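Local coordinates for PTS-dependent dihydroxyacetone kinase, ADP-binding subunit DhaL (Lactococcus lactis subsp. lactis, PDB 3CR3), which binds ADP and magnesium in a PEP-dependent dihydroxyacetone kinase, taking a phosphoryl group from DhaM to form ATP and passing it to dihydroxyacetone on DhaK, at residues S46-A51 with K65-T70; D99-I104 with A130-L135; V119-M124 with A157-A162. All blocks are in the same frame, centred on the assembly; numbering follows the deposited sequence.

Contact 1. Residues S46-A51 with K65-T70; sequences SETMKA and KKVAMT
T70 and T48 form the middle of this contact. T70 CG2 presses on the backbone of the facing helix, 3.4 Å from T48 N, with E47 C and E47 CB close behind. T70 CB and CG2 also lie against T48 OG1, each 3.6 Å away. T48 CG2 meets V67 CG2 at 3.8 Å, methyl to methyl, while A51 CB touches T70 OG1 at 3.9 Å and K66 CD.

Intrahelical bonds hold both hydroxyls. T70 OG1 returns to K66 O at 2.6 Å, tilted 27° from the carbonyl plane, while T70 N reaches the same oxygen from the opposite face. The T70 chi1 of -46° sets OG1 beside its own backbone N and leaves CG2, anti to that N, against the other helix. T48 OG1 is likewise bonded to G44 O. Farther out, V67 also rests on L11 and F87, of helices 4-20 and 79-94.

The axes of the two segments pass 9.3 Å apart, their N-to-C directions at 139°, and no hydrogen bond crosses between them. Helices 37-54 and 60-74 are consecutive in the chain, so the contact is the side-by-side packing of an antiparallel helical hairpin, as expected in the all-helical up-and-down barrel of DhaL.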
loop_
_atom_site.group_PDB
_atom_site.type_symbol
_atom_site.label_atom_id
_atom_site.label_comp_id
_atom_site.label_asym_id
_atom_site.label_seq_id
_atom_site.Cartn_x
_atom_site.Cartn_y
_atom_site.Cartn_z
ATOM N N SER A 46 10.020 20.712 -23.865
ATOM C CA SER A 46 10.786 20.360 -25.072
ATOM C C SER A 46 9.860 19.673 -26.065
ATOM O O SER A 46 9.756 20.098 -27.203
ATOM C CB SER A 46 11.990 19.480 -24.749
ATOM O OG SER A 46 11.630 18.470 -23.834
ATOM N N GLU A 47 9.158 18.645 -25.603
ATOM C CA GLU A 47 8.128 17.977 -26.388
ATOM C C GLU A 47 7.033 18.909 -26.902
ATOM O O GLU A 47 6.639 18.795 -28.060
ATOM C CB GLU A 47 7.534 16.813 -25.599
ATOM C CG GLU A 47 8.513 15.660 -25.432
ATOM C CD GLU A 47 8.970 15.088 -26.774
ATOM O OE1 GLU A 47 8.098 14.708 -27.587
ATOM O OE2 GLU A 47 10.195 15.025 -27.009
ATOM N N THR A 48 6.563 19.837 -26.060
ATOM C CA THR A 48 5.588 20.847 -26.477
ATOM C C THR A 48 6.095 21.670 -27.668
ATOM O O THR A 48 5.407 21.795 -28.676
ATOM C CB THR A 48 5.175 21.778 -25.304
ATOM O OG1 THR A 48 4.444 21.021 -24.338
ATOM C CG2 THR A 48 4.292 22.924 -25.793
HETATM N N MSE A 49 7.305 22.207 -27.553
HETATM C CA MSE A 49 7.865 23.039 -28.616
HETATM C C MSE A 49 8.092 22.244 -29.909
HETATM O O MSE A 49 7.913 22.785 -31.006
HETATM C CB MSE A 49 9.141 23.748 -28.164
HETATM C CG MSE A 49 8.949 24.730 -27.002
HETATM SE SE MSE A 49 7.359 25.873 -27.103
HETATM C CE MSE A 49 7.913 26.945 -28.657
ATOM N N LYS A 50 8.470 20.972 -29.775
ATOM C CA LYS A 50 8.562 20.062 -30.929
ATOM C C LYS A 50 7.200 19.931 -31.612
ATOM O O LYS A 50 7.085 20.101 -32.826
ATOM C CB LYS A 50 9.020 18.666 -30.508
ATOM C CG LYS A 50 10.471 18.520 -30.103
ATOM C CD LYS A 50 10.877 17.047 -30.210
ATOM C CE LYS A 50 11.963 16.682 -29.217
ATOM N NZ LYS A 50 12.389 15.257 -29.391
ATOM N N ALA A 51 6.174 19.627 -30.817
ATOM C CA ALA A 51 4.816 19.432 -31.328
ATOM C C ALA A 51 4.230 20.689 -31.978
ATOM O O ALA A 51 3.485 20.587 -32.952
ATOM C CB ALA A 51 3.899 18.919 -30.226
ATOM N N LYS A 65 -4.664 23.808 -26.731
ATOM C CA LYS A 65 -5.086 22.406 -26.743
ATOM C C LYS A 65 -3.901 21.467 -26.968
ATOM O O LYS A 65 -3.808 20.419 -26.326
ATOM C CB LYS A 65 -6.183 22.156 -27.792
ATOM C CG LYS A 65 -6.711 20.712 -27.786
ATOM C CD LYS A 65 -8.127 20.575 -28.388
ATOM C CE LYS A 65 -8.584 19.093 -28.387
ATOM N NZ LYS A 65 -8.421 18.438 -27.043
ATOM N N LYS A 66 -3.001 21.859 -27.871
ATOM C CA LYS A 66 -1.795 21.091 -28.190
ATOM C C LYS A 66 -0.825 21.067 -27.004
ATOM O O LYS A 66 -0.176 20.043 -26.727
ATOM C CB LYS A 66 -1.111 21.667 -29.438
ATOM C CG LYS A 66 0.149 20.917 -29.911
ATOM C CD LYS A 66 -0.115 19.433 -30.179
ATOM C CE LYS A 66 -0.691 19.182 -31.578
ATOM N NZ LYS A 66 -1.182 17.764 -31.672
ATOM N N VAL A 67 -0.739 22.198 -26.308
ATOM C CA VAL A 67 0.081 22.303 -25.100
ATOM C C VAL A 67 -0.487 21.362 -24.035
ATOM O O VAL A 67 0.237 20.547 -23.469
ATOM C CB VAL A 67 0.162 23.763 -24.578
ATOM C CG1 VAL A 67 0.890 23.833 -23.212
ATOM C CG2 VAL A 67 0.854 24.644 -25.593
ATOM N N ALA A 68 -1.787 21.457 -23.797
ATOM C CA ALA A 68 -2.448 20.626 -22.797
ATOM C C ALA A 68 -2.188 19.117 -23.002
ATOM O O ALA A 68 -1.788 18.425 -22.071
ATOM C CB ALA A 68 -3.928 20.928 -22.770
HETATM N N MSE A 69 -2.385 18.624 -24.227
HETATM C CA MSE A 69 -2.219 17.195 -24.519
HETATM C C MSE A 69 -0.769 16.724 -24.440
HETATM O O MSE A 69 -0.509 15.621 -23.968
HETATM C CB MSE A 69 -2.822 16.824 -25.885
HETATM C CG MSE A 69 -4.294 17.199 -26.047
HETATM SE SE MSE A 69 -5.469 16.490 -24.635
HETATM C CE MSE A 69 -5.522 17.939 -23.338
ATOM N N THR A 70 0.162 17.560 -24.894
ATOM C CA THR A 70 1.589 17.242 -24.818
ATOM C C THR A 70 2.067 17.126 -23.358
ATOM O O THR A 70 2.720 16.153 -22.989
ATOM C CB THR A 70 2.455 18.269 -25.587
ATOM O OG1 THR A 70 1.884 18.520 -26.877
ATOM C CG2 THR A 70 3.863 17.758 -25.760
#

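Contact 2. Residues D99-I104 with A130-L135; sequences DTSELI and AFLNDL
S101 and L132 mark the closest backbone approach, their CA atoms 6.0 Å apart where the start of helix 100-115 meets the latter part of helix 125-136. The axes of segments 100-104 and 130-135 come within 9.6 Å and run at 158° to each other, so the two form a nearly antiparallel pair. They are neighbours in the all-helical barrel of DhaL, consecutive in the chain and joined by the loop that reaches ADP.

The interface between them is largely apolar, with no hydrogen bond between the two segments. L132 sends CD1 against the first turn of the other helix, 3.3 Å from S101 O and also touching S101 CB. I104 meets three side chains. Its CG2 lies 4.0 Å from L132 CB, the two side chains sliding past each other in opposite directions; its CG1 is 3.9 Å from both F131 CE2 and L135 CD1, crossing each of those side chains at about a right angle. F131 extends to this point with CG anti to its backbone N (chi1 178°). L135 CD1 sits over one face of the F131 ring, 3.6 Å above the plane and offset toward the rim, and the same methyl also packs on S101 CA. Beyond the pair, F184 of helix 175-191 stacks with F131, and L187 of that helix touches both T100 and I104.

The approach of S101 coincides with the helix start, where D99 is the N-cap. D99 OD2 takes E102 N through its anti lone pair, a nearly straight bond of 3.0 Å (169°), while S101 OG comes to the syn lone pair of the same oxygen at 3.3 Å.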
loop_
_atom_site.group_PDB
_atom_site.type_symbol
_atom_site.label_atom_id
_atom_site.label_comp_id
_atom_site.label_asym_id
_atom_site.label_seq_id
_atom_site.Cartn_x
_atom_site.Cartn_y
_atom_site.Cartn_z
ATOM N N ASP A 99 -8.628 37.782 -23.963
ATOM C CA ASP A 99 -8.336 38.622 -22.795
ATOM C C ASP A 99 -7.439 37.870 -21.812
ATOM O O ASP A 99 -7.749 36.747 -21.405
ATOM C CB ASP A 99 -9.623 39.058 -22.089
ATOM C CG ASP A 99 -9.349 39.927 -20.870
ATOM O OD1 ASP A 99 -9.501 41.163 -20.959
ATOM O OD2 ASP A 99 -8.951 39.386 -19.830
ATOM N N THR A 100 -6.337 38.505 -21.429
ATOM C CA THR A 100 -5.304 37.856 -20.626
ATOM C C THR A 100 -5.807 37.405 -19.254
ATOM O O THR A 100 -5.581 36.253 -18.874
ATOM C CB THR A 100 -4.033 38.739 -20.543
ATOM O OG1 THR A 100 -3.619 39.079 -21.876
ATOM C CG2 THR A 100 -2.888 38.024 -19.831
ATOM N N SER A 101 -6.517 38.273 -18.528
ATOM C CA SER A 101 -7.021 37.876 -17.214
ATOM C C SER A 101 -8.103 36.781 -17.311
ATOM O O SER A 101 -8.125 35.869 -16.497
ATOM C CB SER A 101 -7.418 39.080 -16.328
ATOM O OG SER A 101 -8.747 39.533 -16.569
ATOM N N GLU A 102 -8.954 36.835 -18.333
ATOM C CA GLU A 102 -9.927 35.751 -18.586
ATOM C C GLU A 102 -9.286 34.374 -18.804
ATOM O O GLU A 102 -9.817 33.361 -18.331
ATOM C CB GLU A 102 -10.818 36.096 -19.781
ATOM C CG GLU A 102 -11.935 37.080 -19.456
ATOM C CD GLU A 102 -13.307 36.447 -19.511
ATOM O OE1 GLU A 102 -13.593 35.509 -18.723
ATOM O OE2 GLU A 102 -14.105 36.888 -20.363
ATOM N N LEU A 103 -8.157 34.344 -19.519
ATOM C CA LEU A 103 -7.394 33.114 -19.742
ATOM C C LEU A 103 -6.820 32.575 -18.428
ATOM O O LEU A 103 -7.030 31.411 -18.064
ATOM C CB LEU A 103 -6.265 33.333 -20.770
ATOM C CG LEU A 103 -6.720 33.715 -22.195
ATOM C CD1 LEU A 103 -5.528 34.016 -23.123
ATOM C CD2 LEU A 103 -7.607 32.632 -22.803
ATOM N N ILE A 104 -6.130 33.447 -17.709
ATOM C CA ILE A 104 -5.502 33.084 -16.452
ATOM C C ILE A 104 -6.581 32.593 -15.485
ATOM O O ILE A 104 -6.369 31.624 -14.763
ATOM C CB ILE A 104 -4.676 34.271 -15.859
ATOM C CG1 ILE A 104 -3.601 34.749 -16.852
ATOM C CG2 ILE A 104 -4.070 33.917 -14.502
ATOM C CD1 ILE A 104 -2.731 33.624 -17.474
ATOM N N ALA A 130 -2.393 35.123 -7.260
ATOM C CA ALA A 130 -1.735 36.426 -7.052
ATOM C C ALA A 130 -1.543 37.176 -8.372
ATOM O O ALA A 130 -1.727 38.396 -8.446
ATOM C CB ALA A 130 -0.385 36.247 -6.311
ATOM N N PHE A 131 -1.187 36.438 -9.422
ATOM C CA PHE A 131 -0.953 37.046 -10.734
ATOM C C PHE A 131 -2.242 37.583 -11.355
ATOM O O PHE A 131 -2.263 38.708 -11.884
ATOM C CB PHE A 131 -0.272 36.028 -11.659
ATOM C CG PHE A 131 -0.016 36.529 -13.045
ATOM C CD1 PHE A 131 0.838 37.621 -13.270
ATOM C CD2 PHE A 131 -0.576 35.876 -14.142
ATOM C CE1 PHE A 131 1.101 38.075 -14.566
ATOM C CE2 PHE A 131 -0.311 36.310 -15.448
ATOM C CZ PHE A 131 0.526 37.408 -15.664
ATOM N N LEU A 132 -3.315 36.794 -11.288
ATOM C CA LEU A 132 -4.647 37.244 -11.749
ATOM C C LEU A 132 -5.122 38.480 -10.994
ATOM O O LEU A 132 -5.599 39.443 -11.594
ATOM C CB LEU A 132 -5.689 36.128 -11.609
ATOM C CG LEU A 132 -7.156 36.467 -11.913
ATOM C CD1 LEU A 132 -7.347 36.781 -13.406
ATOM C CD2 LEU A 132 -8.049 35.332 -11.477
ATOM N N ASN A 133 -5.007 38.438 -9.671
ATOM C CA ASN A 133 -5.386 39.584 -8.845
ATOM C C ASN A 133 -4.652 40.843 -9.326
ATOM O O ASN A 133 -5.264 41.890 -9.503
ATOM C CB ASN A 133 -5.125 39.301 -7.355
ATOM C CG ASN A 133 -6.211 38.409 -6.717
ATOM O OD1 ASN A 133 -7.373 38.422 -7.134
ATOM N ND2 ASN A 133 -5.831 37.655 -5.687
ATOM N N ASP A 134 -3.351 40.702 -9.585
ATOM C CA ASP A 134 -2.512 41.801 -10.089
ATOM C C ASP A 134 -2.989 42.330 -11.446
ATOM O O ASP A 134 -3.084 43.543 -11.648
ATOM C CB ASP A 134 -1.036 41.373 -10.162
ATOM C CG ASP A 134 -0.335 41.432 -8.805
ATOM O OD1 ASP A 134 -0.918 42.001 -7.853
ATOM O OD2 ASP A 134 0.802 40.915 -8.698
ATOM N N LEU A 135 -3.291 41.420 -12.371
ATOM C CA LEU A 135 -3.827 41.800 -13.685
ATOM C C LEU A 135 -5.141 42.580 -13.550
ATOM O O LEU A 135 -5.363 43.549 -14.260
ATOM C CB LEU A 135 -4.022 40.569 -14.583
ATOM C CG LEU A 135 -2.805 39.760 -15.061
ATOM C CD1 LEU A 135 -3.269 38.436 -15.674
ATOM C CD2 LEU A 135 -1.931 40.535 -16.038
#

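Contact 3. Residues V119-M124 with A157-A162; sequences VGEKTM and ATKGRA. With ADP (adenosine-5'-diphosphate), chain G.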
loop_
_atom_site.group_PDB
_atom_site.type_symbol
_atom_site.label_atom_id
_atom_site.label_comp_id
_atom_site.label_asym_id
_atom_site.label_seq_id
_atom_site.Cartn_x
_atom_site.Cartn_y
_atom_site.Cartn_z
ATOM N N VAL A 119 -5.961 28.766 -2.086
ATOM C CA VAL A 119 -4.865 29.717 -2.013
ATOM C C VAL A 119 -4.227 29.646 -0.618
ATOM O O VAL A 119 -4.935 29.572 0.395
ATOM C CB VAL A 119 -5.339 31.154 -2.339
ATOM C CG1 VAL A 119 -4.165 32.139 -2.331
ATOM C CG2 VAL A 119 -6.049 31.181 -3.688
ATOM N N GLY A 120 -2.895 29.649 -0.583
ATOM C CA GLY A 120 -2.135 29.587 0.677
ATOM C C GLY A 120 -1.666 28.208 1.056
ATOM O O GLY A 120 -1.067 28.012 2.121
ATOM N N GLU A 121 -1.909 27.236 0.179
ATOM C CA GLU A 121 -1.569 25.858 0.492
ATOM C C GLU A 121 -0.189 25.446 -0.002
ATOM O O GLU A 121 0.164 24.267 0.072
ATOM C CB GLU A 121 -2.635 24.902 -0.036
ATOM C CG GLU A 121 -3.993 25.040 0.667
ATOM C CD GLU A 121 -4.715 23.721 0.677
ATOM O OE1 GLU A 121 -4.314 22.833 1.452
ATOM O OE2 GLU A 121 -5.651 23.556 -0.123
ATOM N N LYS A 122 0.582 26.434 -0.456
ATOM C CA LYS A 122 1.963 26.253 -0.938
ATOM C C LYS A 122 2.002 25.473 -2.243
ATOM O O LYS A 122 2.717 24.496 -2.359
ATOM C CB LYS A 122 2.868 25.605 0.126
ATOM C CG LYS A 122 4.381 25.869 -0.013
ATOM C CD LYS A 122 5.132 24.720 0.672
ATOM C CE LYS A 122 6.618 24.946 0.827
ATOM N NZ LYS A 122 6.960 25.997 1.835
ATOM N N THR A 123 1.209 25.892 -3.225
ATOM C CA THR A 123 1.295 25.306 -4.566
ATOM C C THR A 123 1.256 26.442 -5.592
ATOM O O THR A 123 1.052 27.600 -5.220
ATOM C CB THR A 123 0.122 24.365 -4.880
ATOM O OG1 THR A 123 -1.074 25.139 -5.040
ATOM C CG2 THR A 123 -0.081 23.295 -3.803
HETATM N N MSE A 124 1.402 26.081 -6.874
HETATM C CA MSE A 124 1.287 27.010 -8.004
HETATM C C MSE A 124 -0.019 27.806 -8.005
HETATM O O MSE A 124 -0.064 28.872 -8.552
HETATM C CB MSE A 124 1.433 26.261 -9.329
HETATM C CG MSE A 124 0.264 25.302 -9.632
HETATM SE SE MSE A 124 0.565 24.263 -11.288
HETATM C CE MSE A 124 0.312 25.617 -12.554
ATOM N N ALA A 157 3.180 23.249 3.600
ATOM C CA ALA A 157 2.628 22.501 2.480
ATOM C C ALA A 157 1.475 21.618 2.937
ATOM O O ALA A 157 1.626 20.802 3.833
ATOM C CB ALA A 157 3.717 21.643 1.825
ATOM N N THR A 158 0.312 21.786 2.323
ATOM C CA THR A 158 -0.816 20.943 2.681
ATOM C C THR A 158 -1.376 20.143 1.499
ATOM O O THR A 158 -2.413 19.486 1.625
ATOM C CB THR A 158 -1.900 21.730 3.445
ATOM O OG1 THR A 158 -2.261 22.906 2.715
ATOM C CG2 THR A 158 -1.373 22.132 4.834
ATOM N N LYS A 159 -0.642 20.165 0.385
ATOM C CA LYS A 159 -1.029 19.487 -0.850
ATOM C C LYS A 159 0.174 18.892 -1.559
ATOM O O LYS A 159 1.289 19.445 -1.528
ATOM C CB LYS A 159 -1.757 20.463 -1.794
ATOM C CG LYS A 159 -3.174 20.893 -1.330
ATOM C CD LYS A 159 -4.226 19.860 -1.722
ATOM C CE LYS A 159 -5.461 20.022 -0.890
ATOM N NZ LYS A 159 -6.458 18.969 -1.229
ATOM N N GLY A 160 -0.043 17.762 -2.215
ATOM C CA GLY A 160 1.014 17.141 -3.022
ATOM C C GLY A 160 2.041 16.422 -2.173
ATOM O O GLY A 160 1.836 16.207 -0.977
ATOM N N ARG A 161 3.165 16.066 -2.787
ATOM C CA ARG A 161 4.223 15.340 -2.095
ATOM C C ARG A 161 4.812 16.111 -0.915
ATOM O O ARG A 161 5.187 15.507 0.100
ATOM C CB ARG A 161 5.321 14.962 -3.076
ATOM C CG ARG A 161 4.916 13.801 -3.990
ATOM C CD ARG A 161 6.071 13.429 -4.860
ATOM N NE ARG A 161 5.744 12.330 -5.763
ATOM C CZ ARG A 161 6.271 11.111 -5.687
ATOM N NH1 ARG A 161 7.138 10.812 -4.717
ATOM N NH2 ARG A 161 5.924 10.190 -6.585
ATOM N N ALA A 162 4.903 17.434 -1.075
ATOM C CA ALA A 162 5.425 18.344 -0.052
ATOM C C ALA A 162 4.697 18.255 1.280
ATOM O O ALA A 162 5.303 18.457 2.345
ATOM C CB ALA A 162 5.385 19.799 -0.564
HETATM P PB ADP G . 5.248 15.453 -8.394
HETATM O O1B ADP G . 6.637 14.916 -8.528
HETATM O O2B ADP G . 4.198 14.464 -8.770
HETATM O O3B ADP G . 4.983 16.139 -7.053
HETATM P PA ADP G . 6.214 17.770 -9.854
HETATM O O1A ADP G . 7.428 17.649 -8.999
HETATM O O2A ADP G . 6.444 17.809 -11.347
HETATM O O3A ADP G . 5.123 16.617 -9.517
HETATM O "O5'" ADP G . 5.386 19.092 -9.435
HETATM C "C5'" ADP G . 5.301 19.494 -8.064
HETATM C "C4'" ADP G . 4.448 20.744 -8.012
HETATM O "O4'" ADP G . 3.085 20.470 -8.359
HETATM C "C3'" ADP G . 4.389 21.363 -6.627
HETATM O "O3'" ADP G . 5.511 22.231 -6.457
HETATM C "C2'" ADP G . 3.055 22.106 -6.621
HETATM O "O2'" ADP G . 3.173 23.469 -7.032
HETATM C "C1'" ADP G . 2.237 21.401 -7.695
HETATM N N9 ADP G . 1.143 20.638 -7.066
HETATM C C8 ADP G . 1.281 19.408 -6.526
HETATM N N7 ADP G . 0.108 18.980 -6.037
HETATM C C5 ADP G . -0.794 19.955 -6.258
HETATM C C6 ADP G . -2.228 20.145 -5.977
HETATM N N6 ADP G . -2.914 19.158 -5.368
HETATM N N1 ADP G . -2.806 21.303 -6.369
HETATM C C2 ADP G . -2.121 22.277 -7.000
HETATM N N3 ADP G . -0.820 22.171 -7.277
HETATM C C4 ADP G . -0.116 21.056 -6.931
HETATM O O HOH W 1 1.544 22.118 -0.760
#
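E121 O, facing T158 and K159 across the contact, is met by two donors. Water 1 lies 2.7 Å from E121 O, placed to donate though with more acceptors in reach than protons, and accepts from K159 N at 3.1 Å, bridging the two loops. T158 N also points at E121 O, very straight (174°) but weak, at 3.4 Å. A second polar link joins the side chains, which cross at about a right angle: T158 OG1 appears to donate to E121 OE1, but at 2.4 Å, too short to be trusted in detail. E121 OE2 is held by Q118 N, and the carbon chain of K159 crosses E121 obliquely, bringing CG near OE1 and CE near OE2.

K122 supplies part of the apolar contact, its CD resting on A157 CB at 3.6 Å, and T123 CG2 packs on K159 CB at 3.9 Å. K122 NZ goes on to hydrogen bond with L155 O, S152 O and S169 O, backbone carbonyls around the buried ammonium.

The paired loops line the nucleotide pocket. T123 brings CB to 3.4 Å from ADP N3; its chi1 of 71° puts OG1 between its own N and carbonyl carbon, and OG1 caps V125 N at the head of the next helix. The backbone N of M124, a selenomethionine here, donates to ADP O2' at 3.2 Å. On the same face of the adenine, G160, at positive phi (77°) and without a side chain, brings its CA near N7, and K159 CD comes near N6. R161, extended from CG to NE, passes alongside the beta-phosphate, CD nearest O3B.

Segment 119-124 links helices 100-115 and 125-136, segment 157-162 lies between helices 142-151 and 175-191, and the M124 side chain packs against L82 and Y83 of helix 79-94.

Contact 3 lies at the ADP pocket, whereas contacts 1 and 2 are helix packing farther along the barrel: the side chains of T48 and F131 are each about 14 Å from ADP. Contacts 1 and 3 lie on opposite sides of the chain's centre, their own centres about 26 Å apart; contacts 1 and 2, about 23 Å apart between centres, do not touch. Contacts 2 and 3 alternate along the chain, because segment 119-124 falls between the helices that contact 2 pairs; their nearest atoms are about 6 Å apart. The M124 side chain is about 10 Å from that of I104 and 11 Å from that of V67. A bound magnesium is about 12 Å from the T123 side chain.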